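Side-chain contacts in metallocarboxypeptidase (Trypanosoma cruzi, PDB 3DWC), which probably acts as a metal-dependent carboxypeptidase of the M32 family, releasing single amino acids of broad type, though not proline, from the C-terminal ends of peptides: residues D55-P60 and E92-L97; T110-V115 and K133-L138; A157-D160 and G165-L168; E355-L360 and S392-E397; A431-C436 and A460-K465. All blocks are in the same frame, centred on the assembly; numbering follows the deposited sequence.

Interaction 1 of 5, residues D55-P60 and E92-L97; sequences DTITAP and ELENLL
A small, partly buried van der Waals contact brings Ile-57 and Thr-58, at the C-terminal end of helix 39-57, against Glu-94 and Asn-95 of helix 78-95 in the largely helical fold of this M32 carboxypeptidase. The backbones are close: CA of Thr-58 and CA of Asn-95 are 5.9 Å apart. Thr-58 is the first residue to leave helical geometry after helix 39-57.

Methyl CG2 of Ile-57 rests on the aliphatic part of Glu-94, 3.6 Å from Glu-94 CB, the two side chains crossing at about a right angle. Glu-94 then bends at chi2 (-64°), and its carboxylate OE2 hydrogen-bonds to ND1 of His-54, one turn back on the partner helix. The acid therefore offers its carbon chain to Ile-57 and its charge to the histidine. Leu-16 of helix 3-32 also packs on Ile-57.

In Thr-58, chi1 of 64° puts OG1 between the backbone N and the carbonyl carbon, where it bonds back to the carbonyl of His-54, and leaves CG2 opposite the carbonyl carbon, facing helix 78-95. There the methyl lies 3.9 Å from Glu-94 O, and Asn-95 OD1 touches two side-chain carbons of the threonine, 3.5 Å from Thr-58 CG2 and equally far from Thr-58 CB.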
# COMPACT_ATOMS: atom_id res chain seq x y z
N ASP B 55 -19.62 9.94 -7.46
CA ASP B 55 -20.54 9.83 -8.59
C ASP B 55 -21.40 8.57 -8.51
O ASP B 55 -22.57 8.59 -8.88
CB ASP B 55 -19.77 9.78 -9.91
CG ASP B 55 -19.09 11.08 -10.25
OD1 ASP B 55 -19.37 12.11 -9.59
OD2 ASP B 55 -18.25 11.09 -11.16
N THR B 56 -20.82 7.48 -8.01
CA THR B 56 -21.53 6.23 -7.84
C THR B 56 -22.67 6.35 -6.83
O THR B 56 -23.80 5.99 -7.14
CB THR B 56 -20.55 5.11 -7.43
OG1 THR B 56 -19.55 5.00 -8.44
CG2 THR B 56 -21.26 3.76 -7.30
N ILE B 57 -22.38 6.87 -5.63
CA ILE B 57 -23.41 6.99 -4.57
C ILE B 57 -24.42 8.11 -4.83
O ILE B 57 -25.53 8.06 -4.31
CB ILE B 57 -22.80 7.14 -3.13
CG1 ILE B 57 -23.81 6.63 -2.05
CG2 ILE B 57 -22.37 8.56 -2.88
CD1 ILE B 57 -23.31 6.66 -0.59
N THR B 58 -24.04 9.12 -5.63
CA THR B 58 -24.90 10.26 -5.91
C THR B 58 -25.63 10.18 -7.24
O THR B 58 -26.32 11.12 -7.61
CB THR B 58 -24.15 11.61 -5.86
OG1 THR B 58 -23.17 11.66 -6.90
CG2 THR B 58 -23.53 11.85 -4.49
N ALA B 59 -25.53 9.08 -7.97
CA ALA B 59 -26.28 8.97 -9.21
C ALA B 59 -27.79 9.00 -8.89
O ALA B 59 -28.22 8.53 -7.83
CB ALA B 59 -25.90 7.71 -9.99
N PRO B 60 -28.59 9.61 -9.78
CA PRO B 60 -30.04 9.60 -9.58
C PRO B 60 -30.62 8.24 -9.19
O PRO B 60 -31.45 8.19 -8.28
CB PRO B 60 -30.56 10.08 -10.92
CG PRO B 60 -29.50 11.05 -11.37
CD PRO B 60 -28.22 10.38 -10.98
N GLU B 92 -27.37 9.95 2.28
CA GLU B 92 -27.64 11.32 2.73
C GLU B 92 -26.36 12.07 3.07
O GLU B 92 -26.24 13.25 2.81
CB GLU B 92 -28.60 11.30 3.93
CG GLU B 92 -30.03 11.01 3.53
CD GLU B 92 -30.99 10.90 4.69
OE1 GLU B 92 -32.16 10.51 4.47
OE2 GLU B 92 -30.59 11.19 5.83
N LEU B 93 -25.39 11.38 3.64
CA LEU B 93 -24.14 12.02 4.02
C LEU B 93 -23.37 12.56 2.81
O LEU B 93 -22.64 13.54 2.95
CB LEU B 93 -23.26 11.05 4.82
CG LEU B 93 -23.62 10.82 6.29
CD1 LEU B 93 -22.92 9.56 6.89
CD2 LEU B 93 -23.28 12.07 7.11
N GLU B 94 -23.50 11.92 1.65
CA GLU B 94 -22.82 12.40 0.43
C GLU B 94 -23.69 13.29 -0.44
O GLU B 94 -23.18 14.08 -1.25
CB GLU B 94 -22.31 11.25 -0.44
CG GLU B 94 -20.83 10.87 -0.18
CD GLU B 94 -19.82 11.97 -0.54
OE1 GLU B 94 -18.94 12.21 0.30
OE2 GLU B 94 -19.88 12.57 -1.62
N ASN B 95 -24.99 13.15 -0.29
CA ASN B 95 -25.91 13.75 -1.23
C ASN B 95 -26.46 15.09 -0.77
O ASN B 95 -26.88 15.89 -1.60
CB ASN B 95 -27.04 12.76 -1.52
CG ASN B 95 -27.59 12.88 -2.91
OD1 ASN B 95 -26.91 12.57 -3.90
ND2 ASN B 95 -28.84 13.33 -3.01
N LEU B 96 -26.48 15.35 0.54
CA LEU B 96 -27.14 16.53 1.09
C LEU B 96 -26.33 17.82 0.89
O LEU B 96 -26.88 18.91 1.00
CB LEU B 96 -27.50 16.34 2.58
CG LEU B 96 -28.94 15.94 2.95
CD1 LEU B 96 -29.52 14.88 2.01
CD2 LEU B 96 -29.03 15.46 4.41
N LEU B 97 -25.05 17.71 0.59
CA LEU B 97 -24.21 18.87 0.32
C LEU B 97 -24.11 19.08 -1.20
O LEU B 97 -23.63 18.18 -1.90
CB LEU B 97 -22.80 18.64 0.87
CG LEU B 97 -22.60 18.50 2.39
CD1 LEU B 97 -21.14 18.74 2.72
CD2 LEU B 97 -23.46 19.47 3.19

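Interaction 2 of 5, residues T110-V115 and K133-L138; sequences TKAHQV and KELIAL
Helices 99-122 and 125-147 face each other with their backbones well apart at this level, the nearest alpha carbons being those of Ala-112 and Leu-135 at 8.0 Å. The gap is bridged by one small residue and one large one. Methyl CB of Ala-112 meets the forked end of Leu-135, 4.0 Å from Leu-135 CD1 and 4.1 Å from Leu-135 CD2, so both branches of the leucine share the same methyl. With chi1 at -69°, Leu-135 sends CG off beside its own backbone N, and from there the fork reaches over to the alanine.

At the exposed rim, Lys-111 and Glu-134 carry opposite charges, but at 4.2 Å between Lys-111 NZ and Glu-134 OE1 they are too far apart to pair as a salt bridge. Any attraction there is probably modest; the ammonium also makes a weak hydrogen bond to OG1 of Thr-131.

The two helices follow each other in the chain with only a short link between them, making an alpha-alpha hairpin. Leu-108 of helix 99-122 packs on Leu-135 and also touches Glu-134, and Phe-128 touches Leu-135 from within helix 125-147. Elsewhere on the two helices, Ile-136 packs on Phe-417 and His-113 on Val-410, both in loops from later in the chain.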
# COMPACT_ATOMS: atom_id res chain seq x y z
N THR B 110 -8.05 23.19 2.60
CA THR B 110 -6.66 23.10 2.11
C THR B 110 -5.90 24.42 2.26
O THR B 110 -4.69 24.41 2.54
CB THR B 110 -6.61 22.70 0.63
OG1 THR B 110 -7.76 23.23 -0.02
CG2 THR B 110 -6.58 21.18 0.47
N LYS B 111 -6.60 25.54 2.07
CA LYS B 111 -6.05 26.85 2.39
C LYS B 111 -5.87 26.98 3.90
O LYS B 111 -4.78 27.24 4.40
CB LYS B 111 -6.97 27.98 1.89
CG LYS B 111 -6.46 29.41 2.23
CD LYS B 111 -7.40 30.53 1.73
CE LYS B 111 -7.24 31.84 2.56
NZ LYS B 111 -7.87 31.76 3.94
N ALA B 112 -6.97 26.76 4.62
CA ALA B 112 -7.01 26.96 6.06
C ALA B 112 -5.88 26.21 6.75
O ALA B 112 -5.31 26.70 7.73
CB ALA B 112 -8.37 26.53 6.63
N HIS B 113 -5.53 25.04 6.21
CA HIS B 113 -4.48 24.22 6.80
C HIS B 113 -3.12 24.91 6.87
O HIS B 113 -2.54 25.01 7.94
CB HIS B 113 -4.35 22.88 6.08
CG HIS B 113 -3.29 22.00 6.67
ND1 HIS B 113 -3.49 21.27 7.82
CD2 HIS B 113 -2.02 21.76 6.28
CE1 HIS B 113 -2.38 20.60 8.11
NE2 HIS B 113 -1.48 20.88 7.19
N GLN B 114 -2.62 25.39 5.72
CA GLN B 114 -1.30 26.04 5.66
C GLN B 114 -1.25 27.29 6.54
O GLN B 114 -0.26 27.54 7.22
CB GLN B 114 -0.95 26.46 4.24
CG GLN B 114 -0.88 25.36 3.21
CD GLN B 114 -1.16 25.90 1.82
OE1 GLN B 114 -0.24 26.13 1.03
NE2 GLN B 114 -2.44 26.15 1.53
N VAL B 115 -2.34 28.06 6.50
CA VAL B 115 -2.48 29.25 7.33
C VAL B 115 -2.45 28.92 8.83
O VAL B 115 -1.73 29.58 9.58
CB VAL B 115 -3.79 30.03 7.01
CG1 VAL B 115 -3.75 31.41 7.65
CG2 VAL B 115 -3.98 30.16 5.51
N LYS B 133 -12.82 33.01 10.85
CA LYS B 133 -14.15 33.58 10.59
C LYS B 133 -14.86 32.91 9.42
O LYS B 133 -16.08 32.74 9.47
CB LYS B 133 -14.06 35.09 10.30
CG LYS B 133 -13.84 35.97 11.54
CD LYS B 133 -13.35 37.39 11.19
CE LYS B 133 -14.49 38.40 11.05
NZ LYS B 133 -15.30 38.24 9.80
N GLU B 134 -14.12 32.54 8.38
CA GLU B 134 -14.71 31.89 7.18
C GLU B 134 -15.08 30.42 7.42
O GLU B 134 -16.10 29.94 6.93
CB GLU B 134 -13.75 31.96 5.98
CG GLU B 134 -13.55 33.34 5.38
CD GLU B 134 -12.74 33.28 4.10
OE1 GLU B 134 -11.58 33.78 4.09
OE2 GLU B 134 -13.25 32.71 3.10
N LEU B 135 -14.21 29.72 8.15
CA LEU B 135 -14.50 28.35 8.62
C LEU B 135 -15.81 28.32 9.39
O LEU B 135 -16.73 27.60 9.02
CB LEU B 135 -13.36 27.84 9.48
CG LEU B 135 -12.08 27.57 8.69
CD1 LEU B 135 -10.91 27.33 9.61
CD2 LEU B 135 -12.28 26.39 7.72
N ILE B 136 -15.90 29.15 10.42
CA ILE B 136 -17.08 29.19 11.25
C ILE B 136 -18.34 29.51 10.44
O ILE B 136 -19.42 29.02 10.76
CB ILE B 136 -16.93 30.21 12.44
CG1 ILE B 136 -15.78 29.80 13.36
CG2 ILE B 136 -18.22 30.30 13.27
CD1 ILE B 136 -15.97 28.45 14.05
N ALA B 137 -18.22 30.32 9.39
CA ALA B 137 -19.37 30.63 8.54
C ALA B 137 -19.72 29.45 7.64
O ALA B 137 -20.89 29.18 7.38
CB ALA B 137 -19.11 31.88 7.71
N LEU B 138 -18.69 28.74 7.17
CA LEU B 138 -18.85 27.52 6.38
C LEU B 138 -19.52 26.39 7.19
O LEU B 138 -20.44 25.71 6.69
CB LEU B 138 -17.48 27.05 5.87
CG LEU B 138 -17.37 26.10 4.67
CD1 LEU B 138 -17.66 24.67 5.06
CD2 LEU B 138 -18.28 26.52 3.53

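Interaction 3 of 5, residues A157-D160 and G165-L168; sequences ALVD and GMTL
Asp-160 and Val-159, in the second half of the short helix 154-162, hold the loop that follows it, and the residues doing the work on the loop side are Gly-165 and Met-166. This is a helix-loop-helix connection in the helical M32 fold: the chain leaves helix 154-162, turns through the loop, and starts helix 168-196 after Thr-167, the N-cap, whose OG1 bonds to the backbone N of Arg-170.

Val-159 gives up the most surface. Its branch CG1 lies 4.1 Å from CG of Met-166, the two side chains meeting at a slant. Met-166 starts out extended, CG opposite the backbone N (chi1 173°), then folds at chi2 and chi3, which carries the sulfur end away from helix 154-162. It is thus the first part of the methionine that meets the valine, and Leu-171 of helix 168-196 touches both residues, continuing the apolar patch into the next helix.

The carboxylate of Asp-160 has separate jobs for its two oxygens. OD2 makes a salt bridge to NH1 of Arg-89, on helix 78-95, while OD1 takes the loop amide and has a weak, long ion pair with Lys-152. The arginine probably helps fix the carboxylate's rotation and favours its charged form. Gly-165 has a positive phi (85°) where its amide turns back to the helix. That N-H reaches Asp-160 OD1 nearly end-on to the C-O bond: Gly-165 N to Asp-160 OD1 is 2.9 Å, with an almost straight N-H...O angle of 174°.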
# COMPACT_ATOMS: atom_id res chain seq x y z
N ALA B 157 -26.74 18.61 13.51
CA ALA B 157 -26.56 18.00 12.18
C ALA B 157 -25.09 17.64 11.96
O ALA B 157 -24.78 16.61 11.32
CB ALA B 157 -27.08 18.95 11.07
N LEU B 158 -24.18 18.43 12.53
CA LEU B 158 -22.76 18.18 12.39
C LEU B 158 -22.27 17.05 13.33
O LEU B 158 -21.53 16.16 12.92
CB LEU B 158 -21.95 19.46 12.58
CG LEU B 158 -22.05 20.51 11.44
CD1 LEU B 158 -21.51 21.85 11.92
CD2 LEU B 158 -21.31 20.08 10.17
N VAL B 159 -22.70 17.09 14.59
CA VAL B 159 -22.31 16.04 15.54
C VAL B 159 -22.80 14.67 15.03
O VAL B 159 -22.11 13.66 15.18
CB VAL B 159 -22.84 16.33 16.95
CG1 VAL B 159 -22.64 15.11 17.87
CG2 VAL B 159 -22.15 17.60 17.52
N ASP B 160 -23.96 14.67 14.39
CA ASP B 160 -24.55 13.49 13.78
C ASP B 160 -23.65 12.82 12.75
O ASP B 160 -23.80 11.63 12.54
CB ASP B 160 -25.89 13.86 13.12
CG ASP B 160 -26.67 12.64 12.63
OD1 ASP B 160 -27.27 11.92 13.47
OD2 ASP B 160 -26.69 12.40 11.40
N GLY B 165 -27.49 10.06 15.65
CA GLY B 165 -28.63 10.06 16.54
C GLY B 165 -28.42 10.80 17.85
O GLY B 165 -29.34 10.88 18.65
N MET B 166 -27.22 11.35 18.06
CA MET B 166 -26.94 12.14 19.26
C MET B 166 -27.55 13.54 19.09
O MET B 166 -27.30 14.22 18.09
CB MET B 166 -25.44 12.30 19.49
CG MET B 166 -25.08 13.25 20.63
SD MET B 166 -25.74 12.75 22.24
CE MET B 166 -24.66 11.35 22.51
N THR B 167 -28.36 13.94 20.07
CA THR B 167 -29.00 15.26 20.04
C THR B 167 -28.21 16.26 20.89
O THR B 167 -27.51 15.87 21.83
CB THR B 167 -30.40 15.20 20.58
OG1 THR B 167 -30.35 14.87 21.97
CG2 THR B 167 -31.21 14.14 19.85
N LEU B 168 -28.34 17.56 20.55
CA LEU B 168 -27.75 18.63 21.37
C LEU B 168 -28.32 18.71 22.79
O LEU B 168 -27.64 19.13 23.72
CB LEU B 168 -27.92 20.00 20.72
CG LEU B 168 -26.65 20.59 20.12
CD1 LEU B 168 -25.94 19.62 19.16
CD2 LEU B 168 -27.02 21.90 19.41

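Interaction 4 of 5, residues E355-L360 and S392-E397; sequences ELCYPL and SYLGLE
Leu-360 turns its CB toward segment 392-397, where it meets Leu-394 and Tyr-393, and following it outward covers most of this buried contact. CB lies 4.1 Å from Leu-394 CG and touches Leu-394 CD2 at about the same range, the two leucines lying flank to flank and pointing opposite ways. Chi1 of -68° then sets CG beside the backbone N, and the chain divides into two methyls with different neighbours. CD1 comes to the backbone of the other segment, 3.6 Å from the carbonyl oxygen of Tyr-393, and also brushes CD2 of Leu-394. CD2 lies instead 3.9 Å from CB of Tyr-393, where the tyrosine and leucine chains meet at an angle.

These residues join the start of helix 358-374 to the end of helix 382-394, consecutive helices of the mainly helical M32 fold; Gly-395, with a phi of 69°, takes the chain out of the second one. Helix 168-196 closes over the same region, with Leu-186 on Leu-360 and Arg-179 on Tyr-393. The tyrosine side chain also touches Met-363 and Leu-364 of helix 358-374, and its hydroxyl OH hydrogen-bonds to OE2 of Glu-367, which supplies a polar partner at the far end of a mostly apolar side chain.

Cys-357 completes the apolar cluster. Its CB is 3.8 Å from Leu-394 CD2, and its sulfur SG is 4.0 Å from that same methyl, so one branch of Leu-394 fits against both Cys-357 and Leu-360. Pro-346 also touches Cys-357.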
# COMPACT_ATOMS: atom_id res chain seq x y z
N GLU B 355 -5.66 10.92 32.20
CA GLU B 355 -7.01 10.40 32.09
C GLU B 355 -8.03 11.35 32.72
O GLU B 355 -9.17 11.47 32.28
CB GLU B 355 -7.08 8.98 32.72
CG GLU B 355 -8.44 8.33 32.64
CD GLU B 355 -8.48 7.00 33.30
OE1 GLU B 355 -7.56 6.71 34.09
OE2 GLU B 355 -9.40 6.23 33.01
N LEU B 356 -7.63 12.03 33.79
CA LEU B 356 -8.55 12.87 34.55
C LEU B 356 -8.77 14.24 33.92
O LEU B 356 -9.90 14.75 33.89
CB LEU B 356 -8.07 12.97 36.01
CG LEU B 356 -8.98 13.61 37.07
CD1 LEU B 356 -10.28 12.85 37.34
CD2 LEU B 356 -8.22 13.74 38.39
N CYS B 357 -7.70 14.84 33.39
CA CYS B 357 -7.74 16.20 32.85
C CYS B 357 -8.32 16.25 31.48
O CYS B 357 -8.94 17.23 31.08
CB CYS B 357 -6.34 16.79 32.79
SG CYS B 357 -5.66 17.11 34.42
N TYR B 358 -8.07 15.20 30.73
CA TYR B 358 -8.49 15.08 29.35
C TYR B 358 -9.96 15.55 29.06
O TYR B 358 -10.18 16.41 28.20
CB TYR B 358 -8.22 13.67 28.86
CG TYR B 358 -8.18 13.57 27.36
CD1 TYR B 358 -6.97 13.47 26.69
CD2 TYR B 358 -9.34 13.67 26.62
CE1 TYR B 358 -6.93 13.41 25.32
CE2 TYR B 358 -9.31 13.59 25.27
CZ TYR B 358 -8.11 13.47 24.62
OH TYR B 358 -8.11 13.41 23.27
N PRO B 359 -10.95 15.00 29.77
CA PRO B 359 -12.33 15.44 29.52
C PRO B 359 -12.58 16.95 29.69
O PRO B 359 -13.48 17.50 29.07
CB PRO B 359 -13.12 14.68 30.57
CG PRO B 359 -12.15 14.29 31.59
CD PRO B 359 -10.92 13.98 30.81
N LEU B 360 -11.81 17.60 30.57
CA LEU B 360 -11.91 19.03 30.73
C LEU B 360 -11.50 19.78 29.43
O LEU B 360 -12.16 20.75 29.05
CB LEU B 360 -11.12 19.47 31.94
CG LEU B 360 -11.76 18.97 33.23
CD1 LEU B 360 -10.82 19.10 34.43
CD2 LEU B 360 -13.11 19.67 33.49
N SER B 392 -10.75 28.16 34.49
CA SER B 392 -11.87 27.69 35.29
C SER B 392 -11.84 26.18 35.52
O SER B 392 -12.10 25.70 36.64
CB SER B 392 -13.17 28.07 34.61
OG SER B 392 -14.25 27.74 35.44
N TYR B 393 -11.57 25.44 34.46
CA TYR B 393 -11.62 23.99 34.50
C TYR B 393 -10.31 23.36 34.96
O TYR B 393 -10.33 22.44 35.77
CB TYR B 393 -12.01 23.44 33.12
CG TYR B 393 -13.38 23.90 32.63
CD1 TYR B 393 -14.39 24.24 33.52
CD2 TYR B 393 -13.67 23.94 31.28
CE1 TYR B 393 -15.65 24.65 33.06
CE2 TYR B 393 -14.94 24.34 30.82
CZ TYR B 393 -15.92 24.69 31.72
OH TYR B 393 -17.17 25.09 31.28
N LEU B 394 -9.19 23.88 34.45
CA LEU B 394 -7.86 23.29 34.69
C LEU B 394 -6.91 24.15 35.53
O LEU B 394 -5.78 23.74 35.80
CB LEU B 394 -7.19 23.00 33.35
CG LEU B 394 -7.82 21.87 32.54
CD1 LEU B 394 -7.63 22.08 31.05
CD2 LEU B 394 -7.25 20.51 32.95
N GLY B 395 -7.35 25.35 35.93
CA GLY B 395 -6.52 26.25 36.73
C GLY B 395 -5.31 26.85 36.01
O GLY B 395 -4.37 27.30 36.66
N LEU B 396 -5.35 26.88 34.68
CA LEU B 396 -4.24 27.39 33.90
C LEU B 396 -4.66 28.48 32.93
O LEU B 396 -5.74 28.42 32.36
CB LEU B 396 -3.60 26.26 33.11
CG LEU B 396 -3.00 25.12 33.94
CD1 LEU B 396 -2.47 24.07 32.99
CD2 LEU B 396 -1.88 25.64 34.89
N GLU B 397 -3.77 29.47 32.75
CA GLU B 397 -3.96 30.60 31.83
C GLU B 397 -3.34 30.37 30.46
O GLU B 397 -2.25 29.80 30.36
CB GLU B 397 -3.30 31.86 32.38
CG GLU B 397 -3.92 32.42 33.64
CD GLU B 397 -3.45 33.83 33.94
OE1 GLU B 397 -3.89 34.38 34.98
OE2 GLU B 397 -2.66 34.40 33.13

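Interaction 5 of 5, residues A431-C436 and A460-K465; sequences AQLMSC and AKQNEK
NZ of Lys-465 has several partners: it forms a salt bridge with OE2 of Glu-440, a hydrogen bond with the carbonyl oxygen of Ala-482, and a long salt bridge with its neighbour Glu-464, OE2 at 3.8 Å from NZ. Within the contact itself it lies beside Cys-436, whose SG is 3.5 Å from Lys-465 NZ and 3.6 Å from Lys-465 CE. Glu-440 and the Ala-482 carbonyl, with a more distant Glu-464, would be expected to stabilise the charge of this buried ammonium. Lys-465 runs out extended and bends only at chi4 (-58°), which turns the ammonium from the line of its carbons.

The rest is apolar. Leu-433 splits its two methyls between two partners: CD2 lies 3.7 Å from Lys-465 CD, the two chains lying side by side and running opposite ways, while CD1 touches Gln-462 CG at 4.0 Å, the leucine roughly perpendicular to the glutamine. The amide of Gln-462 looks elsewhere, its NE2 bonding to OE1 of Gln-300.

The two helix segments run at 115° to each other with their axes 11.0 Å apart, a wide spacing bridged by long side chains. Helix 421-441 and helix 456-467 are also tied by Lys-461 and Glu-440. Helix 294-309, which carries the cobalt ligand Glu-298, lies alongside, with its Phe-303 touching both Met-434 and Gln-462.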
# COMPACT_ATOMS: atom_id res chain seq x y z
N ALA B 431 -16.29 3.24 30.36
CA ALA B 431 -16.54 3.10 31.80
C ALA B 431 -17.80 2.33 32.03
O ALA B 431 -17.81 1.48 32.87
CB ALA B 431 -16.64 4.50 32.47
N GLN B 432 -18.85 2.64 31.27
CA GLN B 432 -20.12 1.96 31.32
C GLN B 432 -20.00 0.46 30.96
O GLN B 432 -20.58 -0.38 31.58
CB GLN B 432 -21.13 2.64 30.39
CG GLN B 432 -22.59 2.11 30.55
CD GLN B 432 -23.66 3.09 30.09
OE1 GLN B 432 -23.50 4.29 30.24
NE2 GLN B 432 -24.79 2.58 29.57
N LEU B 433 -19.30 0.16 29.89
CA LEU B 433 -19.06 -1.22 29.47
C LEU B 433 -18.29 -2.06 30.51
O LEU B 433 -18.65 -3.20 30.78
CB LEU B 433 -18.25 -1.19 28.15
CG LEU B 433 -18.63 -2.04 26.94
CD1 LEU B 433 -17.33 -2.39 26.15
CD2 LEU B 433 -19.52 -3.33 27.16
N MET B 434 -17.23 -1.49 31.04
CA MET B 434 -16.44 -2.15 32.10
C MET B 434 -17.24 -2.32 33.36
O MET B 434 -17.14 -3.38 33.98
CB MET B 434 -15.12 -1.39 32.41
CG MET B 434 -14.23 -2.08 33.44
SD MET B 434 -13.83 -3.82 33.05
CE MET B 434 -12.29 -3.55 32.09
N SER B 435 -18.09 -1.36 33.72
CA SER B 435 -18.97 -1.56 34.87
C SER B 435 -19.83 -2.78 34.73
O SER B 435 -19.96 -3.51 35.64
CB SER B 435 -19.93 -0.36 35.14
OG SER B 435 -19.15 0.72 35.55
N CYS B 436 -20.49 -2.91 33.58
CA CYS B 436 -21.27 -4.08 33.23
C CYS B 436 -20.47 -5.38 33.24
O CYS B 436 -20.89 -6.41 33.81
CB CYS B 436 -21.87 -3.88 31.82
SG CYS B 436 -22.82 -5.30 31.29
N ALA B 460 -14.34 -11.46 25.09
CA ALA B 460 -15.55 -12.12 24.64
C ALA B 460 -16.82 -11.34 24.96
O ALA B 460 -17.74 -11.28 24.14
CB ALA B 460 -15.66 -13.53 25.22
N LYS B 461 -16.87 -10.74 26.13
CA LYS B 461 -18.01 -9.86 26.50
C LYS B 461 -18.10 -8.64 25.58
O LYS B 461 -19.19 -8.22 25.20
CB LYS B 461 -17.88 -9.34 27.92
CG LYS B 461 -18.16 -10.30 29.01
CD LYS B 461 -19.67 -10.58 29.15
CE LYS B 461 -19.93 -11.73 30.14
NZ LYS B 461 -21.39 -11.96 30.36
N GLN B 462 -16.96 -8.06 25.26
CA GLN B 462 -16.91 -6.91 24.29
C GLN B 462 -17.43 -7.32 22.90
O GLN B 462 -18.12 -6.55 22.21
CB GLN B 462 -15.50 -6.40 24.12
CG GLN B 462 -14.97 -5.54 25.25
CD GLN B 462 -13.63 -4.98 24.96
OE1 GLN B 462 -12.59 -5.63 25.26
NE2 GLN B 462 -13.59 -3.72 24.41
N ASN B 463 -17.10 -8.54 22.51
CA ASN B 463 -17.44 -9.04 21.20
C ASN B 463 -18.92 -9.26 21.15
O ASN B 463 -19.58 -8.84 20.19
CB ASN B 463 -16.64 -10.30 20.92
CG ASN B 463 -16.82 -10.83 19.46
OD1 ASN B 463 -16.86 -10.08 18.50
ND2 ASN B 463 -16.89 -12.15 19.34
N GLU B 464 -19.46 -9.89 22.19
CA GLU B 464 -20.87 -10.15 22.29
C GLU B 464 -21.67 -8.86 22.37
O GLU B 464 -22.69 -8.72 21.71
CB GLU B 464 -21.22 -11.09 23.50
CG GLU B 464 -22.59 -10.70 24.22
CD GLU B 464 -22.74 -11.32 25.62
OE1 GLU B 464 -22.56 -12.57 25.71
OE2 GLU B 464 -23.08 -10.58 26.62
N LYS B 465 -21.25 -7.97 23.24
CA LYS B 465 -22.05 -6.78 23.54
C LYS B 465 -22.00 -5.71 22.48
O LYS B 465 -22.98 -5.00 22.26
CB LYS B 465 -21.65 -6.16 24.90
CG LYS B 465 -22.07 -7.01 26.07
CD LYS B 465 -21.47 -6.49 27.41
CE LYS B 465 -21.94 -7.38 28.55
NZ LYS B 465 -23.47 -7.45 28.67

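Interactions 4 and 5 are buried, while interactions 1, 2 and 3 are only partly so, and Lys-111 and Glu-134 of interaction 2 lie exposed. Interaction 4 rests on apolar side chains; interaction 5 surrounds a buried lysine with polar partners. Interaction 3 alone has a hydrogen bond between its segments, between a helix and the loop just after it, whereas the others join separate helices. Helix 78-95 links interactions 1 and 3, giving Glu-94 to interaction 1 and Arg-89 to interaction 3. Helix 168-196 follows the loop of interaction 3 and covers interaction 4. Interactions 1 and 4 lie on opposite sides of the chain's centre, their centres about 41 Å apart.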